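Local coordinates for protein teicoplanin pseudoaglycone deacetylases Orf2 (Actinoplanes teichomyceticus, PDB 2X9L) that probably hydrolyses the amide bond of the N-acetylglucosamine on the teicoplanin pseudoaglycone, as a zinc-dependent deacetylase of the PIG-L family, at residues A156-H161 / G196-P201. Sequence-based numbering, arbitrary orientation.
Sequences AAIGEH and GAVELP. With BOG (octyl beta-D-glucopyranoside), chain C.
Val-198 points its CG1 branch into the loop 156-161. Val-198 CG1 lies 3.3 Å from Ala-156 O. Val-198 CG1 is 3.9 Å from Ile-158 CG1. The Val-198 torsion sets this branch beside its own backbone N (chi1 -70°), from where it reaches both Ala-156 O and Ile-158. The Ile-158 and Val-198 side chains cross at about a right angle. CG1 of Ile-158 also rests 3.7 Å from Gly-196 O. In this tight part, methyl and methylene groups pack on each other and against two backbone carbonyls. Ala-156 O also accepts a hydrogen bond from Arg-168 NH2. The loop 156-161 joins strand 151-155 to helix 162-177 in the PIG-L fold. It makes a type II beta turn from Ala-157 to Glu-160, closed by the backbone bond Glu-160 N to Ala-157 O (3.0 Å). The turn leads to His-161, the N-cap of helix 162-177, on the zinc-site side. There CE1 of His-161 approaches O6 of octyl glucoside at 3.1 Å, and the ligand's C8' lies over one ring face. Replacing His-161 by alanine is likely to open a gap beside the ligand and take from Asp-163, a zinc ligand, its weak bond to NE2. The solvent side is looser: Glu-160 OE2 and Glu-199 OE1, two like charges, stay 5.8 Å apart.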
loop_
_atom_site.group_PDB
_atom_site.type_symbol
_atom_site.label_atom_id
_atom_site.label_comp_id
_atom_site.label_asym_id
_atom_site.label_seq_id
_atom_site.Cartn_x
_atom_site.Cartn_y
_atom_site.Cartn_z
ATOM N N ALA A 156 2.469 5.507 -4.411
ATOM C CA ALA A 156 2.343 6.392 -5.567
ATOM C C ALA A 156 1.126 6.059 -6.437
ATOM O O ALA A 156 0.718 6.867 -7.276
ATOM C CB ALA A 156 3.632 6.324 -6.424
ATOM N N ALA A 157 0.574 4.861 -6.253
ATOM C CA ALA A 157 -0.540 4.377 -7.063
ATOM C C ALA A 157 -0.136 4.124 -8.522
ATOM O O ALA A 157 -0.956 4.214 -9.437
ATOM C CB ALA A 157 -1.753 5.320 -6.974
ATOM N N ILE A 158 1.134 3.814 -8.733
ATOM C CA ILE A 158 1.560 3.315 -10.032
ATOM C C ILE A 158 0.782 2.039 -10.309
ATOM O O ILE A 158 0.692 1.154 -9.453
ATOM C CB ILE A 158 3.058 3.032 -10.066
ATOM C CG1 ILE A 158 3.832 4.342 -9.952
ATOM C CG2 ILE A 158 3.435 2.283 -11.346
ATOM C CD1 ILE A 158 5.328 4.149 -9.729
ATOM N N GLY A 159 0.189 1.947 -11.489
ATOM C CA GLY A 159 -0.647 0.797 -11.785
ATOM C C GLY A 159 -2.121 1.141 -11.753
ATOM O O GLY A 159 -2.948 0.401 -12.295
ATOM N N GLU A 160 -2.448 2.252 -11.096
ATOM C CA GLU A 160 -3.804 2.808 -11.138
ATOM C C GLU A 160 -4.896 1.982 -10.461
ATOM O O GLU A 160 -6.078 2.168 -10.754
ATOM C CB GLU A 160 -4.204 3.090 -12.586
ATOM C CG GLU A 160 -3.284 4.056 -13.273
ATOM C CD GLU A 160 -3.731 4.363 -14.684
ATOM O OE1 GLU A 160 -3.345 3.606 -15.599
ATOM O OE2 GLU A 160 -4.477 5.346 -14.868
ATOM N N HIS A 161 -4.522 1.094 -9.543
ATOM C CA HIS A 161 -5.532 0.413 -8.735
ATOM C C HIS A 161 -6.340 1.470 -7.981
ATOM O O HIS A 161 -5.764 2.352 -7.337
ATOM C CB HIS A 161 -4.892 -0.568 -7.743
ATOM C CG HIS A 161 -5.892 -1.439 -7.043
ATOM N ND1 HIS A 161 -5.825 -2.817 -7.059
ATOM C CD2 HIS A 161 -7.008 -1.124 -6.349
ATOM C CE1 HIS A 161 -6.851 -3.313 -6.388
ATOM N NE2 HIS A 161 -7.584 -2.304 -5.943
ATOM N N GLY A 196 5.242 4.498 -14.793
ATOM C CA GLY A 196 5.667 5.126 -13.553
ATOM C C GLY A 196 5.112 6.522 -13.325
ATOM O O GLY A 196 5.097 7.010 -12.196
ATOM N N ALA A 197 4.661 7.178 -14.387
ATOM C CA ALA A 197 4.082 8.506 -14.234
ATOM C C ALA A 197 2.755 8.377 -13.508
ATOM O O ALA A 197 2.020 7.412 -13.733
ATOM C CB ALA A 197 3.877 9.165 -15.590
ATOM N N VAL A 198 2.454 9.325 -12.625
ATOM C CA VAL A 198 1.143 9.360 -11.977
ATOM C C VAL A 198 0.551 10.764 -11.993
ATOM O O VAL A 198 1.277 11.751 -12.118
ATOM C CB VAL A 198 1.207 8.873 -10.515
ATOM C CG1 VAL A 198 1.476 7.362 -10.454
ATOM C CG2 VAL A 198 2.255 9.661 -9.739
ATOM N N GLU A 199 -0.770 10.843 -11.860
ATOM C CA GLU A 199 -1.466 12.124 -11.828
ATOM C C GLU A 199 -1.922 12.415 -10.408
ATOM O O GLU A 199 -2.851 11.779 -9.910
ATOM C CB GLU A 199 -2.704 12.084 -12.718
ATOM C CG GLU A 199 -2.448 11.833 -14.192
ATOM C CD GLU A 199 -3.745 11.751 -14.981
ATOM O OE1 GLU A 199 -4.690 11.089 -14.491
ATOM O OE2 GLU A 199 -3.824 12.348 -16.080
ATOM N N LEU A 200 -1.282 13.375 -9.759
ATOM C CA LEU A 200 -1.678 13.752 -8.407
ATOM C C LEU A 200 -2.820 14.763 -8.400
ATOM O O LEU A 200 -3.073 15.433 -9.397
ATOM C CB LEU A 200 -0.480 14.320 -7.638
ATOM C CG LEU A 200 0.749 13.414 -7.565
ATOM C CD1 LEU A 200 1.908 14.141 -6.892
ATOM C CD2 LEU A 200 0.424 12.118 -6.849
ATOM N N PRO A 201 -3.505 14.889 -7.257
ATOM C CA PRO A 201 -4.554 15.903 -7.157
ATOM C C PRO A 201 -3.960 17.288 -7.383
ATOM O O PRO A 201 -2.764 17.496 -7.153
ATOM C CB PRO A 201 -5.051 15.760 -5.717
ATOM C CG PRO A 201 -4.670 14.359 -5.305
ATOM C CD PRO A 201 -3.380 14.081 -6.030
HETATM C C1 BOG C . -5.293 -6.646 -6.416
HETATM O O1 BOG C . -4.798 -6.145 -7.622
HETATM C C2 BOG C . -4.342 -6.702 -5.213
HETATM O O2 BOG C . -3.033 -7.115 -5.438
HETATM C C3 BOG C . -4.964 -7.040 -3.849
HETATM O O3 BOG C . -4.193 -6.887 -2.727
HETATM C C4 BOG C . -6.484 -6.863 -3.685
HETATM O O4 BOG C . -7.058 -7.418 -2.547
HETATM C C5 BOG C . -7.339 -6.788 -4.965
HETATM O O5 BOG C . -6.693 -6.470 -6.208
HETATM C C6 BOG C . -8.757 -6.307 -4.842
HETATM O O6 BOG C . -8.784 -4.941 -4.639
HETATM C "C1'" BOG C . -5.560 -6.312 -8.772
HETATM C "C2'" BOG C . -4.965 -5.761 -10.046
HETATM C "C3'" BOG C . -5.571 -4.517 -10.637
HETATM C "C4'" BOG C . -6.894 -4.653 -11.360
HETATM C "C5'" BOG C . -7.680 -3.394 -11.681
HETATM C "C6'" BOG C . -9.151 -3.376 -11.349
HETATM C "C7'" BOG C . -9.566 -2.858 -9.997
HETATM C "C8'" BOG C . -9.487 -3.776 -8.814
#